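Local coordinates for DUF1780 domain-containing protein (Pseudomonas aeruginosa, PDB 1Y0K) that is of unknown function but is probably related to endonucleases of the PD-(D/E)XK clan, at residues 30-33 and 34-38; 44-47 and 48-51; 151-154 and 155-158; 194-197 and 198-201. One frame throughout, in Å; residues are numbered along the deposited sequence.

Interaction 1 (30-33 and 34-38); sequences ERWV and CQRFL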
ATOM      1  N   GLU A  30      -3.897  -9.952   4.229  1.00 17.11           N
ATOM      2  CA  GLU A  30      -3.823  -8.595   4.765  1.00 16.36           C
ATOM      3  C   GLU A  30      -2.631  -8.426   5.700  1.00 16.22           C
ATOM      4  O   GLU A  30      -1.914  -7.420   5.619  1.00 16.23           O
ATOM      5  CB  GLU A  30      -5.145  -8.215   5.443  1.00 17.41           C
ATOM      6  CG  GLU A  30      -6.255  -7.981   4.423  1.00 18.23           C
ATOM      7  CD  GLU A  30      -7.650  -8.277   4.946  1.00 22.81           C
ATOM      8  OE1 GLU A  30      -7.807  -8.614   6.144  1.00 22.90           O
ATOM      9  OE2 GLU A  30      -8.599  -8.188   4.132  1.00 23.45           O
ATOM     10  N   ARG A  31      -2.401  -9.417   6.559  1.00 15.68           N
ATOM     11  CA  ARG A  31      -1.234  -9.402   7.448  1.00 15.48           C
ATOM     12  C   ARG A  31       0.064  -9.449   6.632  1.00 14.68           C
ATOM     13  O   ARG A  31       1.034  -8.747   6.940  1.00 14.46           O
ATOM     14  CB  ARG A  31      -1.286 -10.573   8.429  1.00 15.95           C
ATOM     15  CG  ARG A  31      -0.342 -10.400   9.609  1.00 17.64           C
ATOM     16  CD  ARG A  31       0.120 -11.723  10.171  1.00 20.52           C
ATOM     17  NE  ARG A  31       0.884 -12.440   9.161  1.00 21.61           N
ATOM     18  CZ  ARG A  31       0.449 -13.504   8.505  1.00 20.22           C
ATOM     19  NH1 ARG A  31       1.207 -14.051   7.569  1.00 21.61           N
ATOM     20  NH2 ARG A  31      -0.740 -14.022   8.786  1.00 23.83           N
ATOM     21  N   TRP A  32       0.069 -10.255   5.576  1.00 14.18           N
ATOM     22  CA  TRP A  32       1.233 -10.376   4.709  1.00 14.08           C
ATOM     23  C   TRP A  32       1.576  -9.002   4.124  1.00 13.52           C
ATOM     24  O   TRP A  32       2.735  -8.617   4.120  1.00 13.13           O
ATOM     25  CB  TRP A  32       0.957 -11.417   3.608  1.00 14.84           C
ATOM     26  CG  TRP A  32       2.017 -11.567   2.526  1.00 15.21           C
ATOM     27  CD1 TRP A  32       3.031 -12.477   2.496  1.00 16.25           C
ATOM     28  CD2 TRP A  32       2.109 -10.819   1.306  1.00 15.23           C
ATOM     29  NE1 TRP A  32       3.775 -12.326   1.340  1.00 14.93           N
ATOM     30  CE2 TRP A  32       3.226 -11.317   0.590  1.00 15.68           C
ATOM     31  CE3 TRP A  32       1.357  -9.767   0.747  1.00 16.49           C
ATOM     32  CZ2 TRP A  32       3.612 -10.799  -0.653  1.00 15.80           C
ATOM     33  CZ3 TRP A  32       1.737  -9.249  -0.499  1.00 17.36           C
ATOM     34  CH2 TRP A  32       2.857  -9.770  -1.187  1.00 15.26           C
ATOM     35  N   VAL A  33       0.570  -8.258   3.661  1.00 12.86           N
ATOM     36  CA  VAL A  33       0.809  -6.904   3.126  1.00 12.36           C
ATOM     37  C   VAL A  33       1.462  -6.009   4.189  1.00 12.42           C
ATOM     38  O   VAL A  33       2.443  -5.304   3.915  1.00 12.43           O
ATOM     39  CB  VAL A  33      -0.489  -6.251   2.610  1.00 11.89           C
ATOM     40  CG1 VAL A  33      -0.258  -4.782   2.277  1.00 13.11           C
ATOM     41  CG2 VAL A  33      -0.994  -6.992   1.364  1.00 12.26           C
ATOM     42  N   CYS A  34       0.911  -6.037   5.397  1.00 12.71           N
ATOM     43  CA  CYS A  34       1.470  -5.266   6.506  1.00 12.40           C
ATOM     44  C   CYS A  34       2.927  -5.660   6.764  1.00 12.58           C
ATOM     45  O   CYS A  34       3.773  -4.796   6.942  1.00 12.29           O
ATOM     46  CB  CYS A  34       0.623  -5.444   7.769  1.00 12.88           C
ATOM     47  SG  CYS A  34      -1.044  -4.741   7.596  1.00 14.39           S
ATOM     48  N   GLN A  35       3.220  -6.957   6.785  1.00 12.69           N
ATOM     49  CA  GLN A  35       4.609  -7.384   7.003  1.00 13.85           C
ATOM     50  C   GLN A  35       5.546  -6.866   5.921  1.00 13.53           C
ATOM     51  O   GLN A  35       6.629  -6.376   6.231  1.00 13.65           O
ATOM     52  CB  GLN A  35       4.709  -8.903   7.091  1.00 14.28           C
ATOM     53  CG  GLN A  35       4.229  -9.466   8.412  1.00 16.48           C
ATOM     54  CD  GLN A  35       4.531 -10.949   8.518  1.00 18.85           C
ATOM     55  OE1 GLN A  35       5.676 -11.379   8.352  1.00 21.81           O
ATOM     56  NE2 GLN A  35       3.516 -11.731   8.782  1.00 20.49           N
ATOM     57  N   ARG A  36       5.131  -6.967   4.657  1.00 13.36           N
ATOM     58  CA  ARG A  36       5.960  -6.484   3.532  1.00 13.54           C
ATOM     59  C   ARG A  36       6.234  -4.984   3.664  1.00 13.57           C
ATOM     60  O   ARG A  36       7.348  -4.511   3.411  1.00 14.10           O
ATOM     61  CB  ARG A  36       5.291  -6.780   2.180  1.00 13.52           C
ATOM     62  CG  ARG A  36       5.067  -8.289   1.841  1.00 14.43           C
ATOM     63  CD  ARG A  36       6.363  -9.164   1.847  1.00 16.30           C
ATOM     64  NE  ARG A  36       6.912  -9.506   3.168  1.00 18.87           N
ATOM     65  CZ  ARG A  36       6.362 -10.342   4.054  1.00 21.88           C
ATOM     66  NH1 ARG A  36       6.975 -10.583   5.212  1.00 22.39           N
ATOM     67  NH2 ARG A  36       5.195 -10.928   3.818  1.00 22.51           N
ATOM     68  N   PHE A  37       5.210  -4.239   4.072  1.00 13.31           N
ATOM     69  CA  PHE A  37       5.327  -2.787   4.268  1.00 13.03           C
ATOM     70  C   PHE A  37       6.299  -2.457   5.402  1.00 13.28           C
ATOM     71  O   PHE A  37       7.183  -1.609   5.250  1.00 13.13           O
ATOM     72  CB  PHE A  37       3.923  -2.223   4.544  1.00 13.27           C
ATOM     73  CG  PHE A  37       3.879  -0.754   4.848  1.00 12.51           C
ATOM     74  CD1 PHE A  37       4.312   0.183   3.913  1.00 11.51           C
ATOM     75  CD2 PHE A  37       3.332  -0.304   6.048  1.00 13.97           C
ATOM     76  CE1 PHE A  37       4.232   1.542   4.180  1.00 11.89           C
ATOM     77  CE2 PHE A  37       3.254   1.058   6.334  1.00 14.79           C
ATOM     78  CZ  PHE A  37       3.704   1.989   5.382  1.00 14.24           C
ATOM     79  N   LEU A  38       6.152  -3.134   6.538  1.00 13.70           N
ATOM     80  CA  LEU A  38       7.040  -2.898   7.681  1.00 13.85           C
ATOM     81  C   LEU A  38       8.489  -3.261   7.326  1.00 14.99           C
ATOM     82  O   LEU A  38       9.422  -2.555   7.712  1.00 15.24           O
ATOM     83  CB  LEU A  38       6.559  -3.675   8.920  1.00 13.72           C
ATOM     84  CG  LEU A  38       5.200  -3.234   9.489  1.00 13.81           C
ATOM     85  CD1 LEU A  38       4.765  -4.198  10.588  1.00 17.03           C
ATOM     86  CD2 LEU A  38       5.219  -1.794   9.992  1.00 15.79           C
TER

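Interaction 2 (44-47 and 48-51); sequences PYRQ and EDFA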
ATOM      1  N   PRO A  44      10.980  -3.023  12.972  1.00 19.26           N
ATOM      2  CA  PRO A  44      10.993  -4.346  13.618  1.00 19.58           C
ATOM      3  C   PRO A  44       9.616  -4.810  14.093  1.00 19.68           C
ATOM      4  O   PRO A  44       8.791  -4.004  14.527  1.00 19.48           O
ATOM      5  CB  PRO A  44      11.921  -4.156  14.821  1.00 19.87           C
ATOM      6  CG  PRO A  44      12.017  -2.678  15.024  1.00 20.44           C
ATOM      7  CD  PRO A  44      11.780  -2.025  13.706  1.00 19.70           C
ATOM      8  N   TYR A  45       9.379  -6.115  14.014  1.00 19.98           N
ATOM      9  CA  TYR A  45       8.136  -6.682  14.507  1.00 20.12           C
ATOM     10  C   TYR A  45       8.339  -8.121  14.955  1.00 20.87           C
ATOM     11  O   TYR A  45       9.268  -8.801  14.507  1.00 20.80           O
ATOM     12  CB  TYR A  45       7.042  -6.609  13.429  1.00 19.70           C
ATOM     13  CG  TYR A  45       7.315  -7.401  12.163  1.00 19.39           C
ATOM     14  CD1 TYR A  45       6.948  -8.742  12.070  1.00 17.66           C
ATOM     15  CD2 TYR A  45       7.910  -6.799  11.047  1.00 18.71           C
ATOM     16  CE1 TYR A  45       7.173  -9.471  10.915  1.00 18.03           C
ATOM     17  CE2 TYR A  45       8.150  -7.527   9.880  1.00 18.54           C
ATOM     18  CZ  TYR A  45       7.779  -8.862   9.826  1.00 18.58           C
ATOM     19  OH  TYR A  45       7.991  -9.596   8.683  1.00 19.50           O
ATOM     20  N   ARG A  46       7.471  -8.568  15.850  1.00 21.73           N
ATOM     21  CA  ARG A  46       7.372  -9.979  16.172  1.00 22.90           C
ATOM     22  C   ARG A  46       6.005 -10.425  15.681  1.00 22.35           C
ATOM     23  O   ARG A  46       5.102  -9.598  15.525  1.00 22.54           O
ATOM     24  CB  ARG A  46       7.525 -10.205  17.675  1.00 22.79           C
ATOM     25  CG  ARG A  46       8.835  -9.688  18.263  1.00 24.38           C
ATOM     26  CD  ARG A  46       9.013 -10.138  19.710  1.00 25.54           C
ATOM     27  NE  ARG A  46       8.946 -11.595  19.833  1.00 31.29           N
ATOM     28  CZ  ARG A  46       9.985 -12.416  19.703  1.00 32.90           C
ATOM     29  NH1 ARG A  46      11.198 -11.933  19.460  1.00 34.82           N
ATOM     30  NH2 ARG A  46       9.810 -13.726  19.824  1.00 34.34           N
ATOM     31  N   GLN A  47       5.842 -11.719  15.431  1.00 22.42           N
ATOM     32  CA  GLN A  47       4.596 -12.228  14.860  1.00 22.53           C
ATOM     33  C   GLN A  47       3.380 -11.903  15.726  1.00 22.26           C
ATOM     34  O   GLN A  47       2.299 -11.624  15.207  1.00 22.25           O
ATOM     35  CB  GLN A  47       4.681 -13.740  14.633  1.00 22.56           C
ATOM     36  CG  GLN A  47       3.774 -14.236  13.530  1.00 23.46           C
ATOM     37  CD  GLN A  47       4.150 -13.659  12.173  1.00 24.25           C
ATOM     38  OE1 GLN A  47       5.331 -13.601  11.804  1.00 23.52           O
ATOM     39  NE2 GLN A  47       3.147 -13.220  11.430  1.00 24.41           N
ATOM     40  N   GLU A  48       3.575 -11.941  17.044  1.00 22.64           N
ATOM     41  CA  GLU A  48       2.530 -11.645  18.030  1.00 23.01           C
ATOM     42  C   GLU A  48       2.042 -10.187  17.993  1.00 22.50           C
ATOM     43  O   GLU A  48       0.988  -9.869  18.551  1.00 22.45           O
ATOM     44  CB  GLU A  48       3.031 -11.980  19.442  1.00 23.62           C
ATOM     45  CG  GLU A  48       4.418 -11.426  19.754  1.00 26.63           C
ATOM     46  CD  GLU A  48       5.564 -12.425  19.491  1.00 31.10           C
ATOM     47  OE1 GLU A  48       5.509 -13.230  18.519  1.00 30.86           O
ATOM     48  OE2 GLU A  48       6.542 -12.390  20.273  1.00 35.19           O
ATOM     49  N   ASP A  49       2.803  -9.305  17.342  1.00 21.93           N
ATOM     50  CA  ASP A  49       2.423  -7.895  17.245  1.00 21.43           C
ATOM     51  C   ASP A  49       1.192  -7.615  16.373  1.00 21.20           C
ATOM     52  O   ASP A  49       0.603  -6.545  16.482  1.00 21.20           O
ATOM     53  CB  ASP A  49       3.582  -7.032  16.749  1.00 21.05           C
ATOM     54  CG  ASP A  49       4.760  -7.010  17.705  1.00 22.31           C
ATOM     55  OD1 ASP A  49       4.559  -7.188  18.928  1.00 21.77           O
ATOM     56  OD2 ASP A  49       5.892  -6.785  17.222  1.00 21.48           O
ATOM     57  N   PHE A  50       0.828  -8.545  15.493  1.00 20.80           N
ATOM     58  CA  PHE A  50      -0.339  -8.355  14.626  1.00 20.83           C
ATOM     59  C   PHE A  50      -1.589  -8.951  15.257  1.00 21.76           C
ATOM     60  O   PHE A  50      -1.552 -10.063  15.791  1.00 22.06           O
ATOM     61  CB  PHE A  50      -0.095  -8.982  13.253  1.00 20.83           C
ATOM     62  CG  PHE A  50       1.156  -8.504  12.595  1.00 19.36           C
ATOM     63  CD1 PHE A  50       2.329  -9.247  12.680  1.00 19.51           C
ATOM     64  CD2 PHE A  50       1.175  -7.285  11.926  1.00 19.54           C
ATOM     65  CE1 PHE A  50       3.493  -8.795  12.092  1.00 19.48           C
ATOM     66  CE2 PHE A  50       2.331  -6.826  11.335  1.00 19.39           C
ATOM     67  CZ  PHE A  50       3.496  -7.580  11.418  1.00 18.59           C
ATOM     68  N   ALA A  51      -2.686  -8.208  15.194  1.00 22.02           N
ATOM     69  CA  ALA A  51      -3.962  -8.685  15.703  1.00 23.06           C
ATOM     70  C   ALA A  51      -5.105  -8.193  14.830  1.00 23.55           C
ATOM     71  O   ALA A  51      -4.980  -7.184  14.131  1.00 23.32           O
ATOM     72  CB  ALA A  51      -4.157  -8.240  17.146  1.00 22.60           C
TER
HETATM   73  O   HOH W   1      -0.300 -12.413  14.907  1.00 33.27           O

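Interaction 3 (151-154 and 155-158); sequences VPDF and NTPF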
ATOM      1  N   VAL A 151       4.614  -0.210 -14.719  1.00 20.48           N
ATOM      2  CA  VAL A 151       5.712  -0.118 -13.755  1.00 20.19           C
ATOM      3  C   VAL A 151       5.842   1.366 -13.404  1.00 18.99           C
ATOM      4  O   VAL A 151       5.721   2.207 -14.286  1.00 18.75           O
ATOM      5  CB  VAL A 151       7.044  -0.678 -14.339  1.00 20.21           C
ATOM      6  CG1 VAL A 151       6.950  -2.179 -14.543  1.00 22.67           C
ATOM      7  CG2 VAL A 151       7.386  -0.017 -15.663  1.00 21.55           C
ATOM      8  N   PRO A 152       6.050   1.706 -12.117  1.00 18.03           N
ATOM      9  CA  PRO A 152       6.128   3.146 -11.799  1.00 17.25           C
ATOM     10  C   PRO A 152       7.301   3.830 -12.477  1.00 17.13           C
ATOM     11  O   PRO A 152       8.364   3.224 -12.650  1.00 18.17           O
ATOM     12  CB  PRO A 152       6.329   3.159 -10.282  1.00 17.30           C
ATOM     13  CG  PRO A 152       5.791   1.831  -9.821  1.00 18.26           C
ATOM     14  CD  PRO A 152       6.193   0.878 -10.907  1.00 18.30           C
ATOM     15  N   ASP A 153       7.101   5.078 -12.873  1.00 16.45           N
ATOM     16  CA  ASP A 153       8.203   5.896 -13.339  1.00 16.21           C
ATOM     17  C   ASP A 153       8.759   6.624 -12.119  1.00 15.09           C
ATOM     18  O   ASP A 153       8.195   7.618 -11.664  1.00 14.45           O
ATOM     19  CB  ASP A 153       7.744   6.884 -14.401  1.00 16.77           C
ATOM     20  CG  ASP A 153       8.897   7.635 -15.029  1.00 19.41           C
ATOM     21  OD1 ASP A 153       9.997   7.685 -14.415  1.00 19.87           O
ATOM     22  OD2 ASP A 153       8.693   8.201 -16.135  1.00 22.16           O
ATOM     23  N   PHE A 154       9.853   6.100 -11.579  1.00 14.99           N
ATOM     24  CA  PHE A 154      10.425   6.635 -10.355  1.00 15.89           C
ATOM     25  C   PHE A 154      11.151   7.976 -10.553  1.00 16.17           C
ATOM     26  O   PHE A 154      11.589   8.612  -9.584  1.00 16.80           O
ATOM     27  CB  PHE A 154      11.322   5.571  -9.690  1.00 16.23           C
ATOM     28  CG  PHE A 154      10.559   4.351  -9.216  1.00 16.93           C
ATOM     29  CD1 PHE A 154      10.748   3.107  -9.826  1.00 18.74           C
ATOM     30  CD2 PHE A 154       9.640   4.456  -8.178  1.00 18.10           C
ATOM     31  CE1 PHE A 154      10.047   1.981  -9.387  1.00 18.24           C
ATOM     32  CE2 PHE A 154       8.923   3.348  -7.740  1.00 17.77           C
ATOM     33  CZ  PHE A 154       9.125   2.106  -8.344  1.00 17.35           C
ATOM     34  N   ASN A 155      11.248   8.419 -11.803  1.00 16.15           N
ATOM     35  CA  ASN A 155      11.827   9.729 -12.101  1.00 17.20           C
ATOM     36  C   ASN A 155      10.827  10.870 -12.003  1.00 17.69           C
ATOM     37  O   ASN A 155      11.188  12.034 -12.213  1.00 18.11           O
ATOM     38  CB  ASN A 155      12.484   9.721 -13.479  1.00 17.54           C
ATOM     39  CG  ASN A 155      13.649   8.758 -13.553  1.00 17.20           C
ATOM     40  OD1 ASN A 155      14.310   8.486 -12.548  1.00 18.39           O
ATOM     41  ND2 ASN A 155      13.891   8.216 -14.735  1.00 17.30           N
ATOM     42  N   THR A 156       9.582  10.525 -11.683  1.00 17.50           N
ATOM     43  CA  THR A 156       8.493  11.491 -11.582  1.00 18.17           C
ATOM     44  C   THR A 156       8.115  11.676 -10.106  1.00 18.41           C
ATOM     45  O   THR A 156       8.164  10.724  -9.319  1.00 17.78           O
ATOM     46  CB  THR A 156       7.268  11.058 -12.420  1.00 18.16           C
ATOM     47  OG1 THR A 156       6.733   9.826 -11.906  1.00 18.39           O
ATOM     48  CG2 THR A 156       7.677  10.836 -13.878  1.00 18.26           C
ATOM     49  N   PRO A 157       7.779  12.912  -9.715  1.00 18.89           N
ATOM     50  CA  PRO A 157       7.455  13.186  -8.317  1.00 19.00           C
ATOM     51  C   PRO A 157       6.005  12.847  -7.935  1.00 19.04           C
ATOM     52  O   PRO A 157       5.122  12.945  -8.772  1.00 18.53           O
ATOM     53  CB  PRO A 157       7.690  14.692  -8.199  1.00 19.10           C
ATOM     54  CG  PRO A 157       7.459  15.234  -9.558  1.00 20.07           C
ATOM     55  CD  PRO A 157       7.718  14.123 -10.555  1.00 19.54           C
ATOM     56  N   PHE A 158       5.782  12.450  -6.682  1.00 19.69           N
ATOM     57  CA  PHE A 158       4.414  12.252  -6.186  1.00 19.96           C
ATOM     58  C   PHE A 158       3.763  13.585  -5.843  1.00 20.41           C
ATOM     59  O   PHE A 158       4.292  14.329  -5.007  1.00 21.37           O
ATOM     60  CB  PHE A 158       4.405  11.347  -4.956  1.00 19.63           C
ATOM     61  CG  PHE A 158       4.588   9.907  -5.275  1.00 19.28           C
ATOM     62  CD1 PHE A 158       5.866   9.378  -5.471  1.00 18.46           C
ATOM     63  CD2 PHE A 158       3.481   9.070  -5.400  1.00 19.30           C
ATOM     64  CE1 PHE A 158       6.043   8.036  -5.771  1.00 18.30           C
ATOM     65  CE2 PHE A 158       3.651   7.714  -5.700  1.00 18.16           C
ATOM     66  CZ  PHE A 158       4.928   7.196  -5.881  1.00 18.41           C
TER
HETATM   67  O   HOH W   2       9.437   8.846  -7.767  1.00 27.08           O

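Interaction 4 (194-197 and 198-201); sequences RANL and GRSI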
ATOM      1  N   ARG A 194       5.108   8.533  10.366  1.00 19.34           N
ATOM      2  CA  ARG A 194       5.541   9.922  10.263  1.00 19.43           C
ATOM      3  C   ARG A 194       7.018  10.048   9.912  1.00 19.14           C
ATOM      4  O   ARG A 194       7.404  10.913   9.120  1.00 18.81           O
ATOM      5  CB  ARG A 194       5.196  10.673  11.548  1.00 19.62           C
ATOM      6  CG  ARG A 194       3.699  11.000  11.596  1.00 21.99           C
ATOM      7  CD  ARG A 194       3.310  11.874  12.774  1.00 26.47           C
ATOM      8  NE  ARG A 194       3.484  11.158  14.033  1.00 30.32           N
ATOM      9  CZ  ARG A 194       4.491  11.372  14.876  1.00 32.66           C
ATOM     10  NH1 ARG A 194       5.409  12.293  14.598  1.00 33.64           N
ATOM     11  NH2 ARG A 194       4.582  10.667  15.993  1.00 33.70           N
ATOM     12  N   ALA A 195       7.819   9.139  10.465  1.00 19.10           N
ATOM     13  CA  ALA A 195       9.268   9.100  10.231  1.00 19.45           C
ATOM     14  C   ALA A 195       9.657   8.850   8.774  1.00 19.11           C
ATOM     15  O   ALA A 195      10.766   9.186   8.354  1.00 19.13           O
ATOM     16  CB  ALA A 195       9.907   8.047  11.118  1.00 19.89           C
ATOM     17  N   ASN A 196       8.737   8.285   8.000  1.00 18.83           N
ATOM     18  CA  ASN A 196       9.017   7.900   6.624  1.00 18.44           C
ATOM     19  C   ASN A 196       8.366   8.775   5.541  1.00 17.92           C
ATOM     20  O   ASN A 196       8.349   8.425   4.389  1.00 18.10           O
ATOM     21  CB  ASN A 196       8.684   6.430   6.416  1.00 18.61           C
ATOM     22  CG  ASN A 196       9.696   5.526   7.062  1.00 19.17           C
ATOM     23  OD1 ASN A 196      10.768   5.314   6.523  1.00 20.28           O
ATOM     24  ND2 ASN A 196       9.380   5.032   8.240  1.00 18.93           N
ATOM     25  N   LEU A 197       7.815   9.912   5.942  1.00 17.60           N
ATOM     26  CA  LEU A 197       7.329  10.891   4.988  1.00 17.99           C
ATOM     27  C   LEU A 197       8.464  11.453   4.142  1.00 18.44           C
ATOM     28  O   LEU A 197       9.575  11.579   4.610  1.00 19.72           O
ATOM     29  CB  LEU A 197       6.600  12.021   5.698  1.00 17.80           C
ATOM     30  CG  LEU A 197       5.299  11.645   6.394  1.00 17.66           C
ATOM     31  CD1 LEU A 197       4.844  12.774   7.310  1.00 16.91           C
ATOM     32  CD2 LEU A 197       4.240  11.304   5.362  1.00 17.23           C
ATOM     33  N   GLY A 198       8.159  11.801   2.898  1.00 18.74           N
ATOM     34  CA  GLY A 198       9.066  12.559   2.061  1.00 19.70           C
ATOM     35  C   GLY A 198      10.056  11.722   1.264  1.00 20.00           C
ATOM     36  O   GLY A 198      11.056  12.222   0.788  1.00 20.03           O
ATOM     37  N   ARG A 199       9.757  10.437   1.142  1.00 20.61           N
ATOM     38  CA  ARG A 199      10.696   9.486   0.573  1.00 21.01           C
ATOM     39  C   ARG A 199       9.955   8.302   0.009  1.00 19.52           C
ATOM     40  O   ARG A 199       8.866   8.001   0.442  1.00 19.18           O
ATOM     41  CB  ARG A 199      11.734   9.035   1.595  1.00 21.36           C
ATOM     42  CG  ARG A 199      11.313   7.922   2.526  1.00 23.79           C
ATOM     43  CD  ARG A 199      12.175   7.797   3.777  1.00 24.53           C
ATOM     44  NE  ARG A 199      12.627   6.432   4.023  1.00 31.55           N
ATOM     45  CZ  ARG A 199      13.500   6.080   4.962  1.00 32.36           C
ATOM     46  NH1 ARG A 199      13.874   4.816   5.110  1.00 32.62           N
ATOM     47  NH2 ARG A 199      13.995   6.995   5.762  1.00 34.04           N
ATOM     48  N   SER A 200      10.564   7.662  -0.967  1.00 17.74           N
ATOM     49  CA  SER A 200      10.077   6.404  -1.490  1.00 16.41           C
ATOM     50  C   SER A 200      11.164   5.352  -1.310  1.00 15.66           C
ATOM     51  O   SER A 200      12.341   5.646  -1.424  1.00 15.10           O
ATOM     52  CB  SER A 200       9.713   6.554  -2.966  1.00 17.02           C
ATOM     53  OG  SER A 200       8.540   7.324  -3.147  1.00 17.90           O
ATOM     54  N   ILE A 201      10.742   4.130  -1.010  1.00 14.69           N
ATOM     55  CA  ILE A 201      11.684   3.019  -0.958  1.00 14.74           C
ATOM     56  C   ILE A 201      11.607   2.173  -2.225  1.00 14.41           C
ATOM     57  O   ILE A 201      10.557   1.618  -2.549  1.00 13.50           O
ATOM     58  CB  ILE A 201      11.417   2.143   0.279  1.00 15.06           C
ATOM     59  CG1 ILE A 201      11.165   3.019   1.509  1.00 18.69           C
ATOM     60  CG2 ILE A 201      12.581   1.195   0.523  1.00 16.31           C
ATOM     61  CD1 ILE A 201      12.307   3.958   1.833  1.00 22.02           C
TER
HETATM   62  O   HOH W   3       7.713   6.605   2.541  1.00 17.62           O

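Interaction 1 (30-33 and 34-38)
Trp32 and Arg36, one helical turn apart on helix 26-40, give a compact example of an i to i+4 cation-pi contact along an alpha helix. The aliphatic part of the arginine packs on the six-membered ring. Arg36 CG sits over the centre of one face, 3.7 Å from the centroid of the six-membered ring of Trp32, in a CH-pi contact. The charged end then reaches the five-membered ring, with Arg36 CZ 4.5 Å from that centroid and 24° off the normal. The guanidinium does not lie flat on the indole: the two planes are 65° apart, and one edge is lowered to the face, bringing Arg36 NH2 within 3.0 Å of Trp32 CD1. Successive bends of the arginine chain at chi2 and at chi3 (75°) fold it back over the tryptophan. At its other end the guanidinium forms a salt bridge with Glu39, which probably helps to set its tilt.

The hydrogen bonds between the segments are those of the helical backbone, from the N atoms of Cys34, Gln35, Arg36 and Phe37 to the carbonyls four residues earlier; Gln35 N to Arg31 O measures 2.8 Å.

Apolar packing belongs to another face of the helix. Val33, Cys34 and Phe37 are buried there against the central sheet, where Leu142 touches all three and Val175 meets Val33 and Phe37. On the tryptophan side, Phe20 and Phe144 add further ring contacts. Besides lying over the indole, Arg36 CG approaches Trp32 O to 3.3 Å.

Interaction 2 (44-47 and 48-51)
From an extended path through Tyr45 and Arg46 the backbone bends into a short 3-10 turn, closed by a hydrogen bond of 2.9 Å from Asp49 N to Arg46 O and followed by a weak one from Phe50 N to Gln47 O. Asp49 turns its carboxylate back on the start of this bend. Its OD2 takes the N-H of Arg46 in a nearly straight bond, Arg46 N to Asp49 OD2 being 2.7 Å, although the donor arrives from well above the carboxylate plane. Arg46 is therefore held through both its backbone N and its O by the same residue.

The turn carries the chain from helix 26-40 into strand 50-51, an outermost strand of the mixed central sheet. On its exposed flank Arg46 and Glu48 run side by side in a salt bridge, with Arg46 NE 2.6 Å from Glu48 OE2. The oxygen lies in the guanidinium plane, whereas the carboxylate is rotated 63° against it.

Tyr45 and Phe50 form an offset edge-to-face pair. The edge of Phe50 is directed at the tyrosine face, and Phe50 CE1 comes to 3.5 Å from Tyr45 CD1. A chi1 of 63° places Tyr45 CG between its own N and carbonyl carbon and so holds the ring where Phe50 meets its face, while the tyrosine OH is hydrogen-bonded to Glu39 on the helix. Water 1 donates to both Gln47 O and Phe50 O, linking the turn to the start of the strand.

Interaction 3 (151-154 and 155-158)
Asp153 and Thr156 cross at about a right angle, the methyl of the threonine resting against the carboxylate of the aspartate with Thr156 CG2 3.6 Å from Asp153 CG. The threonine presents its two branches to different parts of the same residue. While CG2 meets the side chain, Thr156 OG1 donates to the backbone carbonyl, at 2.7 Å from Asp153 O and in the carbonyl plane. With chi1 at 64°, OG1 stands between the N and the carbonyl carbon of its own residue and can face this acceptor. Asp153 O also receives Thr156 N, at 3.2 Å and from above the carbonyl plane, so the oxygen is gripped by two donors of one residue. Thr156 OG1 in turn accepts from Ala111 N at the start of helix 111-116.

Asp153 and Asn155 are likewise set crosswise, their carboxylate and amide planes 70° apart. The aspartate uses OD1 here: Asn155 N lies 3.0 Å from Asp153 OD1, on its anti side but 30° out of the carboxylate plane, and Asn155 CB packs close to the same oxygen. On the other side of the bend, water 2 donates to Phe154 O and Thr156 O.

The N-H bonded to the aspartate side chain makes an Asx turn, nested within the type I beta turn from Asp153 to Thr156. Together they turn the chain away from strand 150-153, which pairs in parallel with strand 107-110.

Interaction 4 (194-197 and 198-201)
Gly198 follows Leu197 at the bend that brings Arg199 back alongside Asn196. Its phi of 88° lies in a region that glycine enters easily, and it redirects the chain after the type I beta turn from Arg194 to Leu197. The leucine before it packs on Val182 of strand 179-185.

Arg199 carries the contact. With chi1 at 83°, Arg199 CG stands between its own N and carbonyl carbon, 3.5 Å from Asn196 O. Farther out, the guanidinium turns one face to the asparagine amide: Asn196 OD1 stands over the centre of that face, 3.2 Å from Arg199 CZ. The two flat groups are almost perpendicular, 83° apart, with the amide oxygen directed at the face. Asn196 ND2 is hydrogen-bonded to Phe192 O in the preceding helix, which helps to fix the rotation of the amide. Between the backbones, water 3 donates to Asn196 O at 2.7 Å and to Arg199 O at 2.8 Å, bridging the bend where no direct hydrogen bond spans it.

Beyond the arginine, Ser200 OG is bonded to Arg181, and Ile201 pairs through its backbone with Ala180 as the chain enters strand 201-202.

Since OD1 sits above the guanidinium, the N-H groups do not aim at it. The attraction is then probably electrostatic, between a partly negative oxygen and the delocalised positive charge.

Three of the contacts lie on or beside the mixed sheet; interaction 3 leaves the small parallel sheet of 107-110 and 150-153. Interactions 1 and 2 are direct neighbours, their centres about 10 Å apart: helix 26-40 meets the turn that follows it, with Gln35 CG 3.6 Å from Phe50 CZ. Glu39 lies between them, in a salt bridge with Arg36 and a hydrogen bond with Tyr45. Interactions 3 and 4 have centres about 15 Å apart and touch where Phe158 CE1 lies 3.7 Å from Ser200 OG. The two pairs do not touch each other; the centres of interactions 2 and 3 are about 31 Å apart, on opposite sides of the chain's centre. No bound ligand or established active site relates them to function.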